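Local structure of N-acetylmuramoyl-L-alanine amidase (Clostridium intestinale URNW, 6SRT) at residues F75-I83 and T118-L128; N40-H48 and Y136-V147. The protein probably acts as a zinc-dependent endolysin amidase that cleaves the bond between N-acetylmuramic acid and L-alanine in bacterial peptidoglycan. All blocks are in the same frame, centred on the assembly; numbering follows the deposited sequence. Where two conformers were deposited one is given.

Interaction 1: residues F75-I83 and T118-L128; sequences FYIRKDGTI and TPQQMTSLIAL
The hydroxyl of Thr118 is used twice: OG1 donates to Lys79 O (2.7 Å) along an in-plane carbonyl lone pair, and accepts from Gln121 N (3.0 Å). OG1 sits between the backbone N and the carbonyl carbon (chi1 66°), a placing that serves both the turn and the helix N-cap. Gln121 returns the bond through OE1 to Thr118 N, completing a capping box. Its amide is thereby held, and NE2 reaches Ile77 O at 3.2 Å, from above the carbonyl plane, while also donating to Glu109 O. A water joins Gln121 OE1 to Lys79 NZ, which also salt-bridges Glu115 and hydrogen-bonds Asn52.

One helical turn on, Ser124 OG donates to Gly81 O at 2.6 Å, again on a lone pair. Thus the N-cap threonine and two side chains of the helix's first turns serve carbonyls at the end of strand 75-77 and in the turn after it. Gly81 closes this type I turn with a positive phi (93°), and its bare CA lies 3.6 Å from Gln120 O, close packing that suits a residue without a side chain.

Farther along, the contact becomes apolar. Leu128, its CG anti to the backbone N (chi1 176°), puts CD1 over the centre of the Phe75 ring, 3.8 Å from its centroid, and CD2 against Phe75 CB. Ile77 CD1 meets Leu125 CD2 at 3.8 Å, and Ile83 lies on Ser124 CB. Helix 119-136 thus covers the 75-77/83-85 hairpin, running roughly antiparallel to strand 75-77, while Leu125 and Leu128 also reach strand 103-108.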
loop_
_atom_site.group_PDB
_atom_site.type_symbol
_atom_site.label_atom_id
_atom_site.label_comp_id
_atom_site.label_asym_id
_atom_site.label_seq_id
_atom_site.Cartn_x
_atom_site.Cartn_y
_atom_site.Cartn_z
ATOM N N PHE A 75 1.006 3.560 -2.127
ATOM C CA PHE A 75 -0.203 3.516 -2.974
ATOM C C PHE A 75 -1.401 3.319 -2.035
ATOM O O PHE A 75 -1.346 2.588 -1.042
ATOM C CB PHE A 75 -0.157 2.339 -3.952
ATOM C CG PHE A 75 1.017 2.435 -4.885
ATOM C CD1 PHE A 75 0.972 3.215 -6.011
ATOM C CD2 PHE A 75 2.219 1.747 -4.559
ATOM C CE1 PHE A 75 2.083 3.320 -6.838
ATOM C CE2 PHE A 75 3.336 1.878 -5.347
ATOM C CZ PHE A 75 3.252 2.659 -6.484
ATOM N N TYR A 76 -2.528 3.882 -2.485
ATOM C CA TYR A 76 -3.840 3.794 -1.789
ATOM C C TYR A 76 -4.906 3.473 -2.837
ATOM O O TYR A 76 -5.057 4.246 -3.802
ATOM C CB TYR A 76 -4.111 5.128 -1.078
ATOM C CG TYR A 76 -5.492 5.255 -0.510
ATOM C CD1 TYR A 76 -6.069 4.229 0.228
ATOM C CD2 TYR A 76 -6.235 6.425 -0.645
ATOM C CE1 TYR A 76 -7.355 4.348 0.742
ATOM C CE2 TYR A 76 -7.494 6.586 -0.111
ATOM C CZ TYR A 76 -8.035 5.567 0.640
ATOM O OH TYR A 76 -9.281 5.644 1.192
ATOM N N ILE A 77 -5.587 2.375 -2.634
ATOM C CA ILE A 77 -6.571 1.843 -3.590
ATOM C C ILE A 77 -7.934 2.069 -2.987
ATOM O O ILE A 77 -8.323 1.382 -1.986
ATOM C CB ILE A 77 -6.310 0.382 -3.946
ATOM C CG1 ILE A 77 -4.858 0.187 -4.386
ATOM C CG2 ILE A 77 -7.298 -0.022 -5.004
ATOM C CD1 ILE A 77 -4.534 -1.203 -4.751
ATOM N N ARG A 78 -8.753 2.918 -3.576
ATOM C CA ARG A 78 -10.126 3.204 -3.105
ATOM C C ARG A 78 -11.078 2.126 -3.599
ATOM O O ARG A 78 -10.747 1.266 -4.436
ATOM C CB ARG A 78 -10.504 4.629 -3.495
ATOM C CG ARG A 78 -9.708 5.644 -2.682
ATOM C CD ARG A 78 -10.423 6.980 -2.579
ATOM N NE ARG A 78 -11.582 6.845 -1.740
ATOM C CZ ARG A 78 -12.345 7.845 -1.314
ATOM N NH1 ARG A 78 -12.175 9.061 -1.796
ATOM N NH2 ARG A 78 -13.368 7.576 -0.542
ATOM N N LYS A 79 -12.285 2.153 -3.044
ATOM C CA LYS A 79 -13.289 1.102 -3.311
ATOM C C LYS A 79 -13.607 0.972 -4.785
ATOM O O LYS A 79 -13.883 -0.175 -5.215
ATOM C CB LYS A 79 -14.553 1.350 -2.472
ATOM C CG LYS A 79 -14.349 0.908 -0.993
ATOM C CD LYS A 79 -15.576 0.809 -0.288
ATOM C CE LYS A 79 -15.568 0.490 1.158
ATOM N NZ LYS A 79 -14.585 -0.426 1.717
ATOM N N ASP A 80 -13.556 2.044 -5.532
ATOM C CA ASP A 80 -13.816 1.945 -6.988
ATOM C C ASP A 80 -12.632 1.431 -7.784
ATOM O O ASP A 80 -12.738 1.389 -8.999
ATOM C CB ASP A 80 -14.377 3.277 -7.495
ATOM C CG ASP A 80 -13.371 4.401 -7.479
ATOM O OD1 ASP A 80 -12.194 4.156 -7.121
ATOM O OD2 ASP A 80 -13.765 5.472 -7.982
ATOM N N GLY A 81 -11.535 1.080 -7.146
ATOM C CA GLY A 81 -10.332 0.552 -7.798
ATOM C C GLY A 81 -9.328 1.637 -8.135
ATOM O O GLY A 81 -8.238 1.281 -8.591
ATOM N N THR A 82 -9.633 2.904 -7.909
ATOM C CA THR A 82 -8.665 3.964 -8.259
ATOM C C THR A 82 -7.419 3.806 -7.402
ATOM O O THR A 82 -7.532 3.689 -6.179
ATOM C CB THR A 82 -9.266 5.359 -8.063
ATOM O OG1 THR A 82 -10.477 5.455 -8.856
ATOM C CG2 THR A 82 -8.269 6.410 -8.535
ATOM N N ILE A 83 -6.283 3.843 -8.077
ATOM C CA ILE A 83 -4.961 3.725 -7.412
ATOM C C ILE A 83 -4.417 5.139 -7.308
ATOM O O ILE A 83 -4.082 5.750 -8.321
ATOM C CB ILE A 83 -4.000 2.803 -8.129
ATOM C CG1 ILE A 83 -4.552 1.404 -8.382
ATOM C CG2 ILE A 83 -2.691 2.805 -7.359
ATOM C CD1 ILE A 83 -3.759 0.681 -9.424
ATOM N N THR A 118 -13.531 -4.922 -2.738
ATOM C CA THR A 118 -14.412 -4.888 -3.911
ATOM C C THR A 118 -13.710 -5.582 -5.075
ATOM O O THR A 118 -12.475 -5.736 -5.097
ATOM C CB THR A 118 -14.748 -3.462 -4.316
ATOM O OG1 THR A 118 -13.577 -2.816 -4.770
ATOM C CG2 THR A 118 -15.506 -2.730 -3.238
ATOM N N PRO A 119 -14.484 -6.019 -6.086
ATOM C CA PRO A 119 -13.852 -6.565 -7.284
ATOM C C PRO A 119 -12.880 -5.603 -7.952
ATOM O O PRO A 119 -11.821 -6.052 -8.422
ATOM C CB PRO A 119 -15.022 -6.903 -8.219
ATOM C CG PRO A 119 -16.170 -7.146 -7.259
ATOM C CD PRO A 119 -15.977 -6.172 -6.109
ATOM N N GLN A 120 -13.192 -4.338 -7.905
ATOM C CA GLN A 120 -12.308 -3.327 -8.495
ATOM C C GLN A 120 -11.021 -3.164 -7.693
ATOM O O GLN A 120 -9.922 -3.027 -8.255
ATOM C CB GLN A 120 -12.987 -1.963 -8.660
ATOM C CG GLN A 120 -14.216 -2.008 -9.525
ATOM C CD GLN A 120 -15.459 -2.141 -8.669
ATOM O OE1 GLN A 120 -15.638 -2.922 -7.699
ATOM N NE2 GLN A 120 -16.300 -1.157 -8.881
ATOM N N GLN A 121 -11.129 -3.248 -6.375
ATOM C CA GLN A 121 -9.920 -3.274 -5.538
ATOM C C GLN A 121 -9.066 -4.490 -5.825
ATOM O O GLN A 121 -7.844 -4.368 -5.930
ATOM C CB GLN A 121 -10.257 -3.209 -4.019
ATOM C CG GLN A 121 -10.659 -1.815 -3.561
ATOM C CD GLN A 121 -11.112 -1.770 -2.116
ATOM O OE1 GLN A 121 -11.894 -2.651 -1.695
ATOM N NE2 GLN A 121 -10.647 -0.744 -1.400
ATOM N N MET A 122 -9.685 -5.649 -5.975
ATOM C CA MET A 122 -8.926 -6.876 -6.275
ATOM C C MET A 122 -8.164 -6.680 -7.598
ATOM O O MET A 122 -6.985 -7.046 -7.681
ATOM C CB MET A 122 -9.863 -8.078 -6.316
ATOM C CG MET A 122 -9.144 -9.402 -6.328
ATOM S SD MET A 122 -8.248 -9.719 -4.814
ATOM C CE MET A 122 -7.638 -11.355 -5.213
ATOM N N THR A 123 -8.854 -6.230 -8.635
ATOM C CA THR A 123 -8.229 -6.010 -9.957
ATOM C C THR A 123 -7.019 -5.096 -9.806
ATOM O O THR A 123 -5.951 -5.415 -10.362
ATOM C CB THR A 123 -9.292 -5.453 -10.957
ATOM O OG1 THR A 123 -10.320 -6.423 -11.127
ATOM C CG2 THR A 123 -8.633 -5.028 -12.252
ATOM N N SER A 124 -7.204 -3.991 -9.103
ATOM C CA SER A 124 -6.122 -3.012 -8.913
ATOM C C SER A 124 -5.005 -3.634 -8.058
ATOM O O SER A 124 -3.783 -3.397 -8.344
ATOM C CB SER A 124 -6.633 -1.738 -8.364
ATOM O OG SER A 124 -7.423 -1.123 -9.334
ATOM N N LEU A 125 -5.320 -4.371 -6.997
ATOM C CA LEU A 125 -4.292 -4.992 -6.149
ATOM C C LEU A 125 -3.428 -5.901 -7.009
ATOM O O LEU A 125 -2.176 -5.920 -6.861
ATOM C CB LEU A 125 -4.931 -5.791 -4.998
ATOM C CG LEU A 125 -5.381 -4.909 -3.831
ATOM C CD1 LEU A 125 -6.414 -5.599 -3.009
ATOM C CD2 LEU A 125 -4.169 -4.490 -2.968
ATOM N N ILE A 126 -3.994 -6.724 -7.864
ATOM C CA ILE A 126 -3.207 -7.652 -8.684
ATOM C C ILE A 126 -2.366 -6.859 -9.676
ATOM O O ILE A 126 -1.162 -7.174 -9.836
ATOM C CB ILE A 126 -4.121 -8.660 -9.391
ATOM C CG1 ILE A 126 -4.899 -9.507 -8.403
ATOM C CG2 ILE A 126 -3.348 -9.547 -10.348
ATOM C CD1 ILE A 126 -4.088 -10.227 -7.410
ATOM N N ALA A 127 -2.966 -5.913 -10.377
ATOM C CA ALA A 127 -2.231 -5.202 -11.427
ATOM C C ALA A 127 -1.082 -4.412 -10.799
ATOM O O ALA A 127 0.053 -4.411 -11.349
ATOM C CB ALA A 127 -3.135 -4.316 -12.195
ATOM N N LEU A 128 -1.320 -3.730 -9.715
ATOM C CA LEU A 128 -0.288 -2.907 -9.098
ATOM C C LEU A 128 0.798 -3.811 -8.498
ATOM O O LEU A 128 2.011 -3.495 -8.636
ATOM C CB LEU A 128 -0.917 -2.087 -7.964
ATOM C CG LEU A 128 0.061 -1.230 -7.159
ATOM C CD1 LEU A 128 0.735 -0.174 -7.991
ATOM C CD2 LEU A 128 -0.670 -0.578 -5.978
HETATM O O HOH W 1 -14.113 -2.710 0.129
#

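Interaction 2: residues N40-H48 and Y136-V147; sequences NPNMIVYHH and YNITDLKRHKDV. With ZN (zinc ion), chain B; PO4 (phosphate ion), chain F.
Parallel strand pairing joins Ile44 and Tyr46 to Asp140, Lys142 and His144, fixing strand 140-143 as an outermost strand of the mixed sheet and bringing two zinc ligands together at its end. Ile44 N donates to Asp140 O (3.0 Å), Ile44 O accepts from Lys142 N (2.8 Å), and Tyr46 repeats the pattern with Lys142 O and His144 N. Each therefore grips segment 136-147 with both its N-H and its carbonyl, the last bond being to His144, just past the strand.

On one face Ile44 and Leu141 lie side by side, Ile44 CD1 to Leu141 CD2 at 3.8 Å. The Tyr46 ring comes across Leu141, with CB of the leucine at the ring edge, and Tyr46 OH goes on to Ser129. These apolar chains, with Ile138 beside Ile44, suit a face covered by helices 119-136 and 159-165. On the other face Lys142 NZ salt-bridges Asp140 OD1 (2.7 Å) on its syn lone pair.

Such a sheet with helices packed on it and a zinc site is the fold of the amidase 2/PGRP family. His47 ND1 and His144 ND1 bind the zinc at 2.1 and 1.9 Å, and Cys152 is the third protein ligand. The edge of the His47 ring is turned to the face of His144 in an offset edge-to-face arrangement, planes at 63°. His47 NE2 is hydrogen-bonded to His95, a second-shell contact that holds the ring's rotation; His144 NE2 donates to a phosphate oxygen, O2, at 2.7 Å, an ion probably from the crystallisation liquor. His144 CG lies anti to the backbone N (chi1 -172°), directing the imidazole to the metal. Just before it, Arg143 grips Asp146 side-on with NE and NH2, bracing the turn that carries this ligand.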
loop_
_atom_site.group_PDB
_atom_site.type_symbol
_atom_site.label_atom_id
_atom_site.label_comp_id
_atom_site.label_asym_id
_atom_site.label_seq_id
_atom_site.Cartn_x
_atom_site.Cartn_y
_atom_site.Cartn_z
ATOM N N ASN A 40 15.260 0.613 -0.526
ATOM C CA ASN A 40 15.739 -0.506 -1.358
ATOM C C ASN A 40 14.704 -1.611 -1.211
ATOM O O ASN A 40 14.896 -2.563 -0.448
ATOM C CB ASN A 40 17.142 -0.922 -0.932
ATOM C CG ASN A 40 18.167 0.150 -1.233
ATOM O OD1 ASN A 40 18.748 0.144 -2.344
ATOM N ND2 ASN A 40 18.362 1.003 -0.282
ATOM N N PRO A 41 13.579 -1.525 -1.927
ATOM C CA PRO A 41 12.487 -2.437 -1.647
ATOM C C PRO A 41 12.737 -3.867 -2.086
ATOM O O PRO A 41 13.214 -4.099 -3.205
ATOM C CB PRO A 41 11.317 -1.806 -2.407
ATOM C CG PRO A 41 11.982 -1.005 -3.506
ATOM C CD PRO A 41 13.239 -0.475 -2.878
ATOM N N ASN A 42 12.403 -4.794 -1.207
ATOM C CA ASN A 42 12.426 -6.227 -1.506
ATOM C C ASN A 42 11.180 -6.920 -0.980
ATOM O O ASN A 42 11.148 -8.165 -0.920
ATOM C CB ASN A 42 13.714 -6.875 -1.101
ATOM C CG ASN A 42 13.909 -6.872 0.405
ATOM O OD1 ASN A 42 13.022 -6.544 1.179
ATOM N ND2 ASN A 42 15.107 -7.263 0.840
ATOM N N MET A 43 10.141 -6.157 -0.626
ATOM C CA MET A 43 8.914 -6.649 0.067
ATOM C C MET A 43 7.785 -5.730 -0.379
ATOM O O MET A 43 8.010 -4.537 -0.649
ATOM C CB MET A 43 9.113 -6.616 1.585
ATOM C CG MET A 43 8.016 -7.246 2.345
ATOM S SD MET A 43 8.253 -6.871 4.111
ATOM C CE MET A 43 9.618 -7.988 4.424
ATOM N N ILE A 44 6.562 -6.294 -0.446
ATOM C CA ILE A 44 5.328 -5.524 -0.519
ATOM C C ILE A 44 4.494 -5.903 0.715
ATOM O O ILE A 44 4.356 -7.076 1.010
ATOM C CB ILE A 44 4.549 -5.830 -1.802
ATOM C CG1 ILE A 44 5.292 -5.372 -3.022
ATOM C CG2 ILE A 44 3.135 -5.282 -1.748
ATOM C CD1 ILE A 44 4.796 -5.955 -4.280
ATOM N N VAL A 45 4.016 -4.885 1.403
ATOM C CA VAL A 45 3.181 -5.036 2.621
ATOM C C VAL A 45 1.792 -4.446 2.357
ATOM O O VAL A 45 1.667 -3.269 1.932
ATOM C CB VAL A 45 3.802 -4.382 3.856
ATOM C CG1 VAL A 45 2.901 -4.536 5.066
ATOM C CG2 VAL A 45 5.170 -4.948 4.163
ATOM N N TYR A 46 0.761 -5.273 2.610
ATOM C CA TYR A 46 -0.634 -4.875 2.408
ATOM C C TYR A 46 -1.267 -4.390 3.713
ATOM O O TYR A 46 -1.095 -4.982 4.781
ATOM C CB TYR A 46 -1.476 -6.040 1.872
ATOM C CG TYR A 46 -0.996 -6.562 0.536
ATOM C CD1 TYR A 46 -1.290 -5.868 -0.602
ATOM C CD2 TYR A 46 -0.258 -7.709 0.398
ATOM C CE1 TYR A 46 -0.846 -6.252 -1.860
ATOM C CE2 TYR A 46 0.137 -8.150 -0.824
ATOM C CZ TYR A 46 -0.111 -7.410 -1.963
ATOM O OH TYR A 46 0.418 -7.893 -3.138
ATOM N N HIS A 47 -2.028 -3.294 3.565
ATOM C CA HIS A 47 -2.718 -2.583 4.655
ATOM C C HIS A 47 -4.186 -2.373 4.337
ATOM O O HIS A 47 -4.554 -2.321 3.173
ATOM C CB HIS A 47 -2.090 -1.236 4.870
ATOM C CG HIS A 47 -0.645 -1.268 5.251
ATOM N ND1 HIS A 47 -0.280 -1.334 6.576
ATOM C CD2 HIS A 47 0.472 -1.203 4.507
ATOM C CE1 HIS A 47 1.044 -1.305 6.638
ATOM N NE2 HIS A 47 1.531 -1.277 5.386
ATOM N N HIS A 48 -4.966 -2.165 5.388
ATOM C CA HIS A 48 -6.304 -1.554 5.258
ATOM C C HIS A 48 -6.291 -0.257 6.017
ATOM O O HIS A 48 -5.428 -0.003 6.845
ATOM C CB HIS A 48 -7.433 -2.499 5.673
ATOM C CG HIS A 48 -7.608 -2.838 7.102
ATOM N ND1 HIS A 48 -8.774 -3.477 7.549
ATOM C CD2 HIS A 48 -6.814 -2.607 8.172
ATOM C CE1 HIS A 48 -8.661 -3.654 8.830
ATOM N NE2 HIS A 48 -7.491 -3.114 9.257
ATOM N N TYR A 136 10.771 -4.255 -9.732
ATOM C CA TYR A 136 11.781 -4.269 -8.682
ATOM C C TYR A 136 12.339 -5.665 -8.324
ATOM O O TYR A 136 13.191 -5.803 -7.430
ATOM C CB TYR A 136 11.271 -3.531 -7.441
ATOM C CG TYR A 136 11.019 -2.065 -7.729
ATOM C CD1 TYR A 136 12.061 -1.187 -7.820
ATOM C CD2 TYR A 136 9.756 -1.569 -7.947
ATOM C CE1 TYR A 136 11.834 0.147 -8.124
ATOM C CE2 TYR A 136 9.496 -0.246 -8.231
ATOM C CZ TYR A 136 10.564 0.620 -8.305
ATOM O OH TYR A 136 10.342 1.944 -8.575
ATOM N N ASN A 137 11.853 -6.708 -9.037
ATOM C CA ASN A 137 12.253 -8.107 -8.776
ATOM C C ASN A 137 11.889 -8.501 -7.352
ATOM O O ASN A 137 12.684 -9.046 -6.642
ATOM C CB ASN A 137 13.740 -8.327 -9.057
ATOM C CG ASN A 137 14.075 -9.774 -9.170
ATOM O OD1 ASN A 137 13.360 -10.527 -9.753
ATOM N ND2 ASN A 137 15.217 -10.128 -8.695
ATOM N N ILE A 138 10.635 -8.234 -6.981
ATOM C CA ILE A 138 10.111 -8.576 -5.643
ATOM C C ILE A 138 9.280 -9.839 -5.757
ATOM O O ILE A 138 8.386 -9.938 -6.618
ATOM C CB ILE A 138 9.272 -7.398 -5.081
ATOM C CG1 ILE A 138 10.197 -6.190 -4.845
ATOM C CG2 ILE A 138 8.602 -7.812 -3.786
ATOM C CD1 ILE A 138 9.447 -4.917 -4.482
ATOM N N THR A 139 9.552 -10.779 -4.832
ATOM C CA THR A 139 8.776 -12.026 -4.652
ATOM C C THR A 139 8.125 -12.145 -3.260
ATOM O O THR A 139 7.301 -13.026 -3.081
ATOM C CB THR A 139 9.685 -13.217 -4.959
ATOM O OG1 THR A 139 10.790 -13.152 -4.054
ATOM C CG2 THR A 139 10.116 -13.238 -6.404
ATOM N N ASP A 140 8.470 -11.279 -2.324
ATOM C CA ASP A 140 8.056 -11.371 -0.942
ATOM C C ASP A 140 6.841 -10.474 -0.668
ATOM O O ASP A 140 6.994 -9.239 -0.671
ATOM C CB ASP A 140 9.190 -10.967 -0.039
ATOM C CG ASP A 140 8.963 -11.212 1.415
ATOM O OD1 ASP A 140 7.928 -11.777 1.779
ATOM O OD2 ASP A 140 9.856 -10.865 2.223
ATOM N N LEU A 141 5.689 -11.087 -0.528
ATOM C CA LEU A 141 4.414 -10.447 -0.214
ATOM C C LEU A 141 4.057 -10.722 1.214
ATOM O O LEU A 141 4.087 -11.893 1.649
ATOM C CB LEU A 141 3.277 -10.921 -1.124
ATOM C CG LEU A 141 3.496 -10.815 -2.618
ATOM C CD1 LEU A 141 2.261 -11.158 -3.418
ATOM C CD2 LEU A 141 4.041 -9.523 -3.102
ATOM N N LYS A 142 3.676 -9.677 1.927
ATOM C CA LYS A 142 3.340 -9.806 3.343
ATOM C C LYS A 142 2.146 -8.965 3.733
ATOM O O LYS A 142 1.886 -7.915 3.139
ATOM C CB LYS A 142 4.499 -9.389 4.267
ATOM C CG LYS A 142 5.749 -10.264 4.173
ATOM C CD LYS A 142 5.532 -11.530 4.983
ATOM C CE LYS A 142 6.334 -12.791 4.650
ATOM N NZ LYS A 142 7.699 -12.369 4.439
ATOM N N ARG A 143 1.394 -9.410 4.710
ATOM C CA ARG A 143 0.383 -8.591 5.357
ATOM C C ARG A 143 1.063 -7.725 6.431
ATOM O O ARG A 143 2.084 -8.160 7.026
ATOM C CB ARG A 143 -0.626 -9.481 6.061
ATOM C CG ARG A 143 -1.371 -10.379 5.083
ATOM C CD ARG A 143 -2.221 -11.392 5.747
ATOM N NE ARG A 143 -1.344 -12.321 6.388
ATOM C CZ ARG A 143 -1.764 -13.391 7.063
ATOM N NH1 ARG A 143 -3.044 -13.721 7.075
ATOM N NH2 ARG A 143 -0.867 -14.092 7.737
ATOM N N HIS A 144 0.473 -6.578 6.772
ATOM C CA HIS A 144 1.023 -5.792 7.910
ATOM C C HIS A 144 1.180 -6.677 9.162
ATOM O O HIS A 144 2.204 -6.637 9.829
ATOM C CB HIS A 144 0.171 -4.556 8.122
ATOM C CG HIS A 144 0.718 -3.558 9.115
ATOM N ND1 HIS A 144 -0.032 -2.412 9.392
ATOM C CD2 HIS A 144 1.841 -3.549 9.861
ATOM C CE1 HIS A 144 0.681 -1.760 10.334
ATOM N NE2 HIS A 144 1.820 -2.427 10.623
ATOM N N LYS A 145 0.174 -7.508 9.437
ATOM C CA LYS A 145 0.185 -8.365 10.654
ATOM C C LYS A 145 1.295 -9.434 10.598
ATOM O O LYS A 145 1.586 -10.002 11.660
ATOM C CB LYS A 145 -1.159 -9.049 10.850
ATOM C CG LYS A 145 -1.572 -9.992 9.729
ATOM C CD LYS A 145 -2.700 -10.862 10.040
ATOM C CE LYS A 145 -3.979 -10.143 10.202
ATOM N NZ LYS A 145 -5.117 -11.124 10.291
ATOM N N ASP A 146 1.930 -9.658 9.444
ATOM C CA ASP A 146 3.053 -10.617 9.318
ATOM C C ASP A 146 4.345 -9.966 9.789
ATOM O O ASP A 146 5.335 -10.687 9.958
ATOM C CB ASP A 146 3.187 -11.170 7.893
ATOM C CG ASP A 146 1.998 -11.976 7.436
ATOM O OD1 ASP A 146 1.475 -12.740 8.282
ATOM O OD2 ASP A 146 1.647 -11.850 6.266
ATOM N N VAL A 147 4.419 -8.639 9.862
ATOM C CA VAL A 147 5.667 -7.920 10.205
ATOM C C VAL A 147 5.566 -7.159 11.498
ATOM O O VAL A 147 6.605 -6.764 12.050
ATOM C CB VAL A 147 6.201 -7.061 9.046
ATOM C CG1 VAL A 147 6.531 -7.936 7.869
ATOM C CG2 VAL A 147 5.251 -5.979 8.614
HETATM ZN ZN ZN B . -1.412 -1.617 8.268
HETATM P P PO4 F . 2.257 -0.335 13.431
HETATM O O1 PO4 F . 1.272 -1.110 14.300
HETATM O O2 PO4 F . 3.026 -1.244 12.699
HETATM O O3 PO4 F . 3.063 0.595 14.261
HETATM O O4 PO4 F . 1.464 0.552 12.453
HETATM O O HOH W 2 13.901 -6.329 -4.714
HETATM O O HOH W 3 11.468 -10.184 -2.787
HETATM O O HOH W 4 11.986 -9.616 1.421
#

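How the interactions relate
Both contacts belong to one mixed sheet and combine buried with more exposed residues. Interaction 1 lays a helix over a hairpin, so its polar bonds come from side chains meeting carbonyls of the strand end and the turn near the surface, and its apolar part lies deeper. Interaction 2 pairs two strands edge to edge, so backbone bonds dominate and the metal chemistry gathers at one end. Helix 119-136 serves both: it packs on the hairpin of interaction 1 and leads through a short loop into strand 140-143 of interaction 2. The two meet where Leu125 CD2 touches Tyr46 CE1 at 3.9 Å. The side chain of Leu125 lies about 12 Å from the zinc, whereas interaction 2 supplies two of its ligands.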